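Local coordinates for protein DELTA1-pyrroline-2-carboxylate reductase (Thermococcus litoralis DSM 5473, PDB 6T3E) that probably catalyses the NADH-dependent reduction of delta1-pyrroline-2-carboxylate to L-proline, at residues E67-P79 with L88-T100. Sequence-based numbering, arbitrary orientation.
With PRO (proline), chain E; NAI (1,4-dihydronicotinamide adenine dinucleotide), chain F.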
ATOM      1  N   GLU B  67       8.021  10.036   0.430  1.00 34.49           N
ATOM      2  CA  GLU B  67       8.260  11.336   1.039  1.00 35.95           C
ATOM      3  C   GLU B  67       7.747  12.414   0.094  1.00 36.36           C
ATOM      4  O   GLU B  67       8.137  12.460  -1.078  1.00 36.05           O
ATOM      5  CB  GLU B  67       9.746  11.526   1.339  1.00 38.73           C
ATOM      6  CG  GLU B  67      10.142  12.972   1.591  1.00 46.24           C
ATOM      7  CD  GLU B  67      11.552  13.117   2.142  1.00 48.01           C
ATOM      8  OE1 GLU B  67      12.418  12.264   1.846  1.00 50.23           O
ATOM      9  OE2 GLU B  67      11.788  14.086   2.882  1.00 50.07           O
ATOM     10  N   VAL B  68       6.818  13.233   0.575  1.00 39.58           N
ATOM     11  CA  VAL B  68       6.341  14.389  -0.204  1.00 41.78           C
ATOM     12  C   VAL B  68       7.201  15.572   0.230  1.00 47.32           C
ATOM     13  O   VAL B  68       6.842  16.370   1.101  1.00 46.02           O
ATOM     14  CB  VAL B  68       4.842  14.630  -0.023  1.00 37.16           C
ATOM     15  CG1 VAL B  68       4.312  15.547  -1.121  1.00 32.73           C
ATOM     16  CG2 VAL B  68       4.098  13.295  -0.004  1.00 33.01           C
ATOM     17  N   GLU B  69       8.393  15.667  -0.382  1.00 55.18           N
ATOM     18  CA  GLU B  69       9.315  16.769  -0.103  1.00 57.39           C
ATOM     19  C   GLU B  69       8.693  18.132  -0.385  1.00 51.59           C
ATOM     20  O   GLU B  69       8.989  19.095   0.321  1.00 51.24           O
ATOM     21  CB  GLU B  69      10.599  16.612  -0.928  1.00 71.29           C
ATOM     22  CG  GLU B  69      11.192  15.191  -0.978  1.00 80.13           C
ATOM     23  CD  GLU B  69      12.000  14.933  -2.258  1.00 85.24           C
ATOM     24  OE1 GLU B  69      12.655  15.884  -2.754  1.00 88.38           O
ATOM     25  OE2 GLU B  69      11.957  13.787  -2.779  1.00 82.82           O
ATOM     26  N   LYS B  70       7.833  18.228  -1.407  1.00 49.36           N
ATOM     27  CA  LYS B  70       7.268  19.514  -1.832  1.00 50.44           C
ATOM     28  C   LYS B  70       6.356  20.121  -0.774  1.00 49.99           C
ATOM     29  O   LYS B  70       6.134  21.336  -0.780  1.00 57.32           O
ATOM     30  CB  LYS B  70       6.485  19.370  -3.151  1.00 54.04           C
ATOM     31  CG  LYS B  70       7.289  18.831  -4.341  1.00 61.82           C
ATOM     32  CD  LYS B  70       7.304  17.284  -4.390  1.00 64.40           C
ATOM     33  CE  LYS B  70       8.667  16.742  -4.825  1.00 65.82           C
ATOM     34  NZ  LYS B  70       8.896  15.336  -4.369  1.00 64.05           N
ATOM     35  N   HIS B  71       5.755  19.299   0.086  1.00 46.27           N
ATOM     36  CA  HIS B  71       4.796  19.778   1.075  1.00 45.90           C
ATOM     37  C   HIS B  71       5.177  19.363   2.492  1.00 46.06           C
ATOM     38  O   HIS B  71       4.353  19.456   3.411  1.00 44.53           O
ATOM     39  CB  HIS B  71       3.380  19.291   0.734  1.00 46.01           C
ATOM     40  CG  HIS B  71       2.917  19.669  -0.644  1.00 47.72           C
ATOM     41  ND1 HIS B  71       2.567  20.959  -0.989  1.00 47.27           N
ATOM     42  CD2 HIS B  71       2.733  18.919  -1.758  1.00 46.11           C
ATOM     43  CE1 HIS B  71       2.198  20.988  -2.257  1.00 47.11           C
ATOM     44  NE2 HIS B  71       2.291  19.765  -2.749  1.00 46.85           N
ATOM     45  N   ASN B  72       6.420  18.925   2.689  1.00 43.98           N
ATOM     46  CA  ASN B  72       6.948  18.609   4.011  1.00 41.65           C
ATOM     47  C   ASN B  72       6.122  17.519   4.704  1.00 42.02           C
ATOM     48  O   ASN B  72       5.607  17.688   5.814  1.00 47.48           O
ATOM     49  CB  ASN B  72       7.022  19.885   4.853  1.00 41.67           C
ATOM     50  CG  ASN B  72       7.685  19.658   6.170  1.00 48.77           C
ATOM     51  OD1 ASN B  72       8.587  18.829   6.271  1.00 54.23           O
ATOM     52  ND2 ASN B  72       7.264  20.403   7.193  1.00 50.31           N
ATOM     53  N   GLY B  73       6.043  16.362   4.046  1.00 31.20           N
ATOM     54  CA  GLY B  73       5.249  15.278   4.583  1.00 34.41           C
ATOM     55  C   GLY B  73       5.711  13.906   4.139  1.00 34.86           C
ATOM     56  O   GLY B  73       6.597  13.748   3.293  1.00 35.28           O
ATOM     57  N   PHE B  74       5.119  12.905   4.778  1.00 32.94           N
ATOM     58  CA  PHE B  74       5.323  11.510   4.428  1.00 35.08           C
ATOM     59  C   PHE B  74       3.973  10.818   4.326  1.00 41.03           C
ATOM     60  O   PHE B  74       3.022  11.186   5.023  1.00 44.69           O
ATOM     61  CB  PHE B  74       6.190  10.783   5.472  1.00 32.78           C
ATOM     62  CG  PHE B  74       7.495  11.439   5.741  1.00 32.29           C
ATOM     63  CD1 PHE B  74       7.590  12.465   6.661  1.00 37.79           C
ATOM     64  CD2 PHE B  74       8.638  11.026   5.079  1.00 33.33           C
ATOM     65  CE1 PHE B  74       8.814  13.078   6.918  1.00 37.86           C
ATOM     66  CE2 PHE B  74       9.859  11.622   5.329  1.00 33.13           C
ATOM     67  CZ  PHE B  74       9.949  12.646   6.255  1.00 34.88           C
ATOM     68  N   ILE B  75       3.890   9.807   3.464  1.00 39.63           N
ATOM     69  CA  ILE B  75       2.734   8.920   3.424  1.00 33.16           C
ATOM     70  C   ILE B  75       3.233   7.480   3.471  1.00 35.70           C
ATOM     71  O   ILE B  75       4.173   7.113   2.753  1.00 29.46           O
ATOM     72  CB  ILE B  75       1.834   9.170   2.199  1.00 31.08           C
ATOM     73  CG1 ILE B  75       0.661   8.192   2.215  1.00 38.01           C
ATOM     74  CG2 ILE B  75       2.600   9.092   0.910  1.00 31.39           C
ATOM     75  CD1 ILE B  75      -0.596   8.764   1.629  1.00 44.65           C
ATOM     76  N   LEU B  76       2.632   6.679   4.353  1.00 36.78           N
ATOM     77  CA  LEU B  76       3.115   5.338   4.657  1.00 34.55           C
ATOM     78  C   LEU B  76       2.047   4.304   4.305  1.00 34.26           C
ATOM     79  O   LEU B  76       0.896   4.413   4.741  1.00 35.69           O
ATOM     80  CB  LEU B  76       3.525   5.258   6.136  1.00 35.14           C
ATOM     81  CG  LEU B  76       4.791   6.029   6.571  1.00 35.66           C
ATOM     82  CD1 LEU B  76       4.554   7.540   6.864  1.00 35.59           C
ATOM     83  CD2 LEU B  76       5.476   5.366   7.758  1.00 33.30           C
ATOM     84  N   TYR B  77       2.442   3.269   3.566  1.00 32.44           N
ATOM     85  CA  TYR B  77       1.539   2.205   3.130  1.00 29.34           C
ATOM     86  C   TYR B  77       1.975   0.909   3.806  1.00 30.43           C
ATOM     87  O   TYR B  77       3.056   0.382   3.511  1.00 24.12           O
ATOM     88  CB  TYR B  77       1.540   2.096   1.603  1.00 27.27           C
ATOM     89  CG  TYR B  77       1.289   3.436   0.946  1.00 30.51           C
ATOM     90  CD1 TYR B  77      -0.009   3.874   0.689  1.00 35.47           C
ATOM     91  CD2 TYR B  77       2.338   4.283   0.629  1.00 30.91           C
ATOM     92  CE1 TYR B  77      -0.246   5.115   0.113  1.00 32.95           C
ATOM     93  CE2 TYR B  77       2.112   5.528   0.055  1.00 31.91           C
ATOM     94  CZ  TYR B  77       0.823   5.932  -0.205  1.00 32.96           C
ATOM     95  OH  TYR B  77       0.607   7.161  -0.777  1.00 31.57           O
ATOM     96  N   MET B  78       1.119   0.405   4.712  1.00 32.90           N
ATOM     97  CA  MET B  78       1.447  -0.666   5.653  1.00 35.67           C
ATOM     98  C   MET B  78       0.455  -1.814   5.501  1.00 34.60           C
ATOM     99  O   MET B  78      -0.516  -1.917   6.266  1.00 35.82           O
ATOM    100  CB  MET B  78       1.449  -0.155   7.099  1.00 39.81           C
ATOM    101  CG  MET B  78       2.291   1.100   7.334  1.00 40.73           C
ATOM    102  SD  MET B  78       2.140   1.835   8.979  1.00 40.45           S
ATOM    103  CE  MET B  78       2.721   0.519  10.045  1.00 41.17           C
ATOM    104  N   PRO B  79       0.677  -2.704   4.542  1.00 36.47           N
ATOM    105  CA  PRO B  79      -0.152  -3.906   4.419  1.00 38.78           C
ATOM    106  C   PRO B  79       0.369  -5.082   5.237  1.00 40.12           C
ATOM    107  O   PRO B  79       1.557  -5.190   5.547  1.00 45.13           O
ATOM    108  CB  PRO B  79      -0.077  -4.205   2.913  1.00 40.49           C
ATOM    109  CG  PRO B  79       1.278  -3.703   2.503  1.00 37.28           C
ATOM    110  CD  PRO B  79       1.625  -2.552   3.421  1.00 36.01           C
ATOM    111  N   LEU B  88      -6.583  -9.357   6.937  1.00 38.22           N
ATOM    112  CA  LEU B  88      -5.889  -8.920   5.725  1.00 37.17           C
ATOM    113  C   LEU B  88      -6.202  -7.436   5.557  1.00 35.62           C
ATOM    114  O   LEU B  88      -7.284  -7.084   5.073  1.00 33.25           O
ATOM    115  CB  LEU B  88      -6.316  -9.736   4.499  1.00 34.10           C
ATOM    116  CG  LEU B  88      -5.690  -9.323   3.157  1.00 34.14           C
ATOM    117  CD1 LEU B  88      -4.128  -9.320   3.192  1.00 24.77           C
ATOM    118  CD2 LEU B  88      -6.207 -10.172   2.007  1.00 30.28           C
ATOM    119  N   ALA B  89      -5.276  -6.570   5.994  1.00 32.80           N
ATOM    120  CA  ALA B  89      -5.538  -5.140   6.079  1.00 33.55           C
ATOM    121  C   ALA B  89      -4.350  -4.322   5.605  1.00 35.56           C
ATOM    122  O   ALA B  89      -3.187  -4.728   5.729  1.00 32.11           O
ATOM    123  CB  ALA B  89      -5.883  -4.701   7.501  1.00 32.20           C
ATOM    124  N   VAL B  90      -4.665  -3.126   5.115  1.00 36.59           N
ATOM    125  CA  VAL B  90      -3.674  -2.127   4.753  1.00 36.55           C
ATOM    126  C   VAL B  90      -4.075  -0.780   5.362  1.00 40.31           C
ATOM    127  O   VAL B  90      -5.245  -0.386   5.325  1.00 41.70           O
ATOM    128  CB  VAL B  90      -3.529  -2.045   3.219  1.00 34.53           C
ATOM    129  CG1 VAL B  90      -4.873  -1.723   2.561  1.00 28.29           C
ATOM    130  CG2 VAL B  90      -2.420  -1.055   2.816  1.00 32.52           C
ATOM    131  N   LYS B  91      -3.105  -0.083   5.943  1.00 42.40           N
ATOM    132  CA  LYS B  91      -3.317   1.247   6.495  1.00 39.18           C
ATOM    133  C   LYS B  91      -2.548   2.256   5.657  1.00 38.77           C
ATOM    134  O   LYS B  91      -1.394   2.011   5.293  1.00 44.51           O
ATOM    135  CB  LYS B  91      -2.869   1.324   7.959  1.00 40.97           C
ATOM    136  CG  LYS B  91      -3.090   2.685   8.635  1.00 36.94           C
ATOM    137  CD  LYS B  91      -2.781   2.623  10.138  1.00 37.06           C
ATOM    138  CE  LYS B  91      -1.297   2.880  10.420  1.00 38.17           C
ATOM    139  NZ  LYS B  91      -0.993   3.088  11.875  1.00 36.80           N
ATOM    140  N   VAL B  92      -3.203   3.360   5.315  1.00 37.58           N
ATOM    141  CA  VAL B  92      -2.578   4.482   4.627  1.00 35.87           C
ATOM    142  C   VAL B  92      -2.508   5.610   5.642  1.00 37.79           C
ATOM    143  O   VAL B  92      -3.538   6.192   5.989  1.00 41.84           O
ATOM    144  CB  VAL B  92      -3.353   4.905   3.378  1.00 32.81           C
ATOM    145  CG1 VAL B  92      -2.592   5.998   2.667  1.00 27.00           C
ATOM    146  CG2 VAL B  92      -3.590   3.703   2.460  1.00 34.23           C
ATOM    147  N   VAL B  93      -1.318   5.858   6.186  1.00 32.09           N
ATOM    148  CA  VAL B  93      -1.116   6.860   7.223  1.00 29.98           C
ATOM    149  C   VAL B  93      -0.084   7.879   6.754  1.00 31.87           C
ATOM    150  O   VAL B  93       0.923   7.528   6.125  1.00 28.14           O
ATOM    151  CB  VAL B  93      -0.678   6.220   8.556  1.00 31.03           C
ATOM    152  CG1 VAL B  93       0.600   5.436   8.375  1.00 31.78           C
ATOM    153  CG2 VAL B  93      -0.475   7.292   9.604  1.00 27.39           C
ATOM    154  N   SER B  94      -0.306   9.138   7.120  1.00 35.75           N
ATOM    155  CA  SER B  94       0.533  10.239   6.684  1.00 37.49           C
ATOM    156  C   SER B  94       1.015  11.028   7.889  1.00 33.53           C
ATOM    157  O   SER B  94       0.343  11.096   8.925  1.00 33.65           O
ATOM    158  CB  SER B  94      -0.208  11.167   5.723  1.00 43.43           C
ATOM    159  OG  SER B  94      -1.345  11.719   6.356  1.00 49.12           O
ATOM    160  N   LEU B  95       2.208  11.600   7.742  1.00 34.35           N
ATOM    161  CA  LEU B  95       2.851  12.414   8.770  1.00 35.31           C
ATOM    162  C   LEU B  95       3.211  13.768   8.171  1.00 39.09           C
ATOM    163  O   LEU B  95       4.094  13.850   7.313  1.00 42.81           O
ATOM    164  CB  LEU B  95       4.096  11.712   9.299  1.00 34.97           C
ATOM    165  CG  LEU B  95       4.964  12.548  10.226  1.00 42.05           C
ATOM    166  CD1 LEU B  95       4.122  12.991  11.392  1.00 43.80           C
ATOM    167  CD2 LEU B  95       6.175  11.761  10.709  1.00 45.27           C
ATOM    168  N   TYR B  96       2.526  14.826   8.601  1.00 38.29           N
ATOM    169  CA  TYR B  96       2.865  16.197   8.191  1.00 35.97           C
ATOM    170  C   TYR B  96       3.104  17.021   9.445  1.00 40.37           C
ATOM    171  O   TYR B  96       2.146  17.561  10.022  1.00 41.09           O
ATOM    172  CB  TYR B  96       1.758  16.817   7.336  1.00 33.23           C
ATOM    173  CG  TYR B  96       1.742  16.313   5.898  1.00 33.59           C
ATOM    174  CD1 TYR B  96       1.610  14.945   5.612  1.00 31.39           C
ATOM    175  CD2 TYR B  96       1.838  17.197   4.831  1.00 31.06           C
ATOM    176  CE1 TYR B  96       1.594  14.480   4.313  1.00 30.65           C
ATOM    177  CE2 TYR B  96       1.824  16.742   3.521  1.00 30.77           C
ATOM    178  CZ  TYR B  96       1.707  15.378   3.267  1.00 33.25           C
ATOM    179  OH  TYR B  96       1.682  14.924   1.958  1.00 34.52           O
ATOM    180  N   PRO B  97       4.362  17.197   9.866  1.00 45.93           N
ATOM    181  CA  PRO B  97       4.636  17.828  11.174  1.00 47.65           C
ATOM    182  C   PRO B  97       4.121  19.252  11.318  1.00 50.37           C
ATOM    183  O   PRO B  97       3.954  19.717  12.454  1.00 49.47           O
ATOM    184  CB  PRO B  97       6.166  17.790  11.263  1.00 45.05           C
ATOM    185  CG  PRO B  97       6.588  16.741  10.293  1.00 43.41           C
ATOM    186  CD  PRO B  97       5.599  16.792   9.178  1.00 45.50           C
ATOM    187  N   GLU B  98       3.890  19.962  10.217  1.00 53.72           N
ATOM    188  CA  GLU B  98       3.342  21.312  10.250  1.00 56.90           C
ATOM    189  C   GLU B  98       1.820  21.337  10.136  1.00 58.93           C
ATOM    190  O   GLU B  98       1.238  22.420  10.018  1.00 59.51           O
ATOM    191  CB  GLU B  98       3.946  22.159   9.129  1.00 58.86           C
ATOM    192  CG  GLU B  98       5.435  22.384   9.258  1.00 65.18           C
ATOM    193  CD  GLU B  98       5.796  23.128  10.537  1.00 69.78           C
ATOM    194  OE1 GLU B  98       5.460  24.336  10.647  1.00 71.76           O
ATOM    195  OE2 GLU B  98       6.403  22.499  11.436  1.00 69.70           O
ATOM    196  N   ASN B  99       1.162  20.178  10.182  1.00 57.02           N
ATOM    197  CA  ASN B  99      -0.286  20.151  10.014  1.00 58.09           C
ATOM    198  C   ASN B  99      -0.989  20.844  11.171  1.00 62.32           C
ATOM    199  O   ASN B  99      -2.044  21.459  10.970  1.00 62.51           O
ATOM    200  CB  ASN B  99      -0.780  18.704   9.890  1.00 53.97           C
ATOM    201  CG  ASN B  99      -1.191  18.324   8.467  1.00 47.30           C
ATOM    202  OD1 ASN B  99      -1.002  19.080   7.510  1.00 42.94           O
ATOM    203  ND2 ASN B  99      -1.747  17.128   8.330  1.00 48.05           N
ATOM    204  N   THR B 100      -0.403  20.799  12.373  1.00 66.45           N
ATOM    205  CA  THR B 100      -1.038  21.431  13.523  1.00 69.57           C
ATOM    206  C   THR B 100      -1.204  22.928  13.317  1.00 70.93           C
ATOM    207  O   THR B 100      -2.094  23.532  13.926  1.00 71.41           O
ATOM    208  CB  THR B 100      -0.230  21.153  14.795  1.00 70.85           C
ATOM    209  OG1 THR B 100       1.019  21.845  14.727  1.00 73.34           O
ATOM    210  CG2 THR B 100       0.050  19.666  14.939  1.00 68.74           C
TER
HETATM  211  N   PRO E 401       4.583   6.123  11.832  1.00 45.38           N
HETATM  212  CA  PRO E 401       3.197   6.003  12.295  1.00 46.29           C
HETATM  213  C   PRO E 401       2.551   4.648  12.021  1.00 50.98           C
HETATM  214  O   PRO E 401       3.218   3.626  11.801  1.00 51.27           O
HETATM  215  CB  PRO E 401       2.484   7.101  11.506  1.00 44.23           C
HETATM  216  CG  PRO E 401       3.521   8.171  11.353  1.00 43.63           C
HETATM  217  CD  PRO E 401       4.874   7.478  11.324  1.00 45.22           C
HETATM  218  OXT PRO E 401       1.323   4.549  12.013  1.00 53.03           O
HETATM  219  PA  NAI F 402       1.565  15.596  17.447  1.00 31.72           P
HETATM  220  O1A NAI F 402       2.009  16.702  16.525  1.00 29.19           O
HETATM  221  O2A NAI F 402       0.063  15.658  17.641  1.00 40.13           O
HETATM  222  O5B NAI F 402       2.359  15.620  18.889  1.00 33.81           O
HETATM  223  C5B NAI F 402       3.761  15.840  18.784  1.00 38.51           C
HETATM  224  C4B NAI F 402       4.257  16.604  20.089  1.00 42.55           C
HETATM  225  O4B NAI F 402       5.547  16.655  20.117  1.00 43.09           O
HETATM  226  C3B NAI F 402       3.771  18.071  20.032  1.00 43.60           C
HETATM  227  O3B NAI F 402       3.011  18.321  21.127  1.00 44.35           O
HETATM  228  C2B NAI F 402       5.078  18.891  20.010  1.00 38.88           C
HETATM  229  O2B NAI F 402       4.879  20.237  20.671  1.00 33.85           O
HETATM  230  C1B NAI F 402       5.901  18.134  20.677  1.00 42.64           C
HETATM  231  N9A NAI F 402       7.279  18.446  20.409  1.00 40.24           N
HETATM  232  C8A NAI F 402       7.776  18.549  19.174  1.00 38.55           C
HETATM  233  N7A NAI F 402       9.066  18.846  19.285  1.00 38.48           N
HETATM  234  C5A NAI F 402       9.369  18.923  20.592  1.00 38.73           C
HETATM  235  C6A NAI F 402      10.557  19.197  21.226  1.00 44.54           C
HETATM  236  N6A NAI F 402      11.885  19.503  20.729  1.00 47.56           N
HETATM  237  N1A NAI F 402      10.615  19.220  22.556  1.00 47.41           N
HETATM  238  C2A NAI F 402       9.495  18.957  23.273  1.00 48.92           C
HETATM  239  N3A NAI F 402       8.324  18.683  22.646  1.00 44.31           N
HETATM  240  C4A NAI F 402       8.273  18.675  21.290  1.00 38.15           C
HETATM  241  O3  NAI F 402       2.004  14.179  16.693  1.00 36.86           O
HETATM  242  PN  NAI F 402       1.773  12.673  17.368  1.00 35.12           P
HETATM  243  O1N NAI F 402       0.570  12.102  16.642  1.00 31.24           O
HETATM  244  O2N NAI F 402       1.577  12.762  18.855  1.00 33.90           O
HETATM  245  O5D NAI F 402       3.083  11.759  17.074  1.00 37.88           O
HETATM  246  C5D NAI F 402       4.132  11.849  17.966  1.00 38.37           C
HETATM  247  C4D NAI F 402       5.344  11.086  17.368  1.00 39.06           C
HETATM  248  O4D NAI F 402       5.120   9.788  17.307  1.00 36.66           O
HETATM  249  C3D NAI F 402       5.582  11.539  15.920  1.00 36.72           C
HETATM  250  O3D NAI F 402       6.941  11.651  15.704  1.00 36.34           O
HETATM  251  C2D NAI F 402       5.039  10.391  15.057  1.00 37.62           C
HETATM  252  O2D NAI F 402       5.736  10.432  13.696  1.00 25.91           O
HETATM  253  C1D NAI F 402       5.341   9.338  15.772  1.00 38.30           C
HETATM  254  N1N NAI F 402       4.423   8.226  15.473  1.00 42.26           N
HETATM  255  C2N NAI F 402       4.912   6.863  15.371  1.00 42.10           C
HETATM  256  C3N NAI F 402       3.924   5.674  15.538  1.00 37.87           C
HETATM  257  C7N NAI F 402       4.545   4.358  16.081  1.00 35.60           C
HETATM  258  O7N NAI F 402       5.681   4.373  16.384  1.00 38.91           O
HETATM  259  N7N NAI F 402       3.723   3.134  16.210  1.00 33.93           N
HETATM  260  C4N NAI F 402       2.453   5.929  15.798  1.00 33.91           C
HETATM  261  C5N NAI F 402       1.986   7.322  15.356  1.00 32.76           C
HETATM  262  C6N NAI F 402       3.008   8.470  15.275  1.00 42.36           C
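Tyr96 lays one face of its ring over Gly73 CA, which sits 3.6 Å from the centroid of the Tyr96 ring, 4° off the normal, in a CH-pi contact. With CG anti to the carbonyl carbon (chi1 -77°), the ring extends across to the Gly73 strand. Its OH comes beside Val68 CG2 and is hydrogen-bonded to Pro116 O of the second subunit. Asn72 and Gly73 together stand opposite the single residue Val68 in a G1 beta bulge, and Val68 O accepts from both His71 N and Gly73 N.

From Phe74 to Met78 the strands run antiparallel, joined by three pairs of backbone hydrogen bonds, Phe74 with Leu95, Leu76 with Val93 and Met78 with Lys91. On the face bearing Tyr77, Val92 CG1 touches both Ile75 CD1 and Tyr77 CE1, 3.6 Å from each. The other face carries the ligands. Met78 and Lys91 lie side by side there, Met78 SD 3.9 Å from Lys91 CE, and Lys91 NZ donates to the proline carboxylate at OXT, 2.7 Å away. Asp327 and Thr131 also bind Lys91 NZ and probably help position it. Val93 splits its branches: CG1 packs against Leu76 CB, and Val93 CG2 lies 3.5 Å from CB of the bound proline. Leu95 CD2 approaches O2D of NADH. The arrangement is a beta hairpin that lines the proline pocket with one face and meets the second subunit with the other.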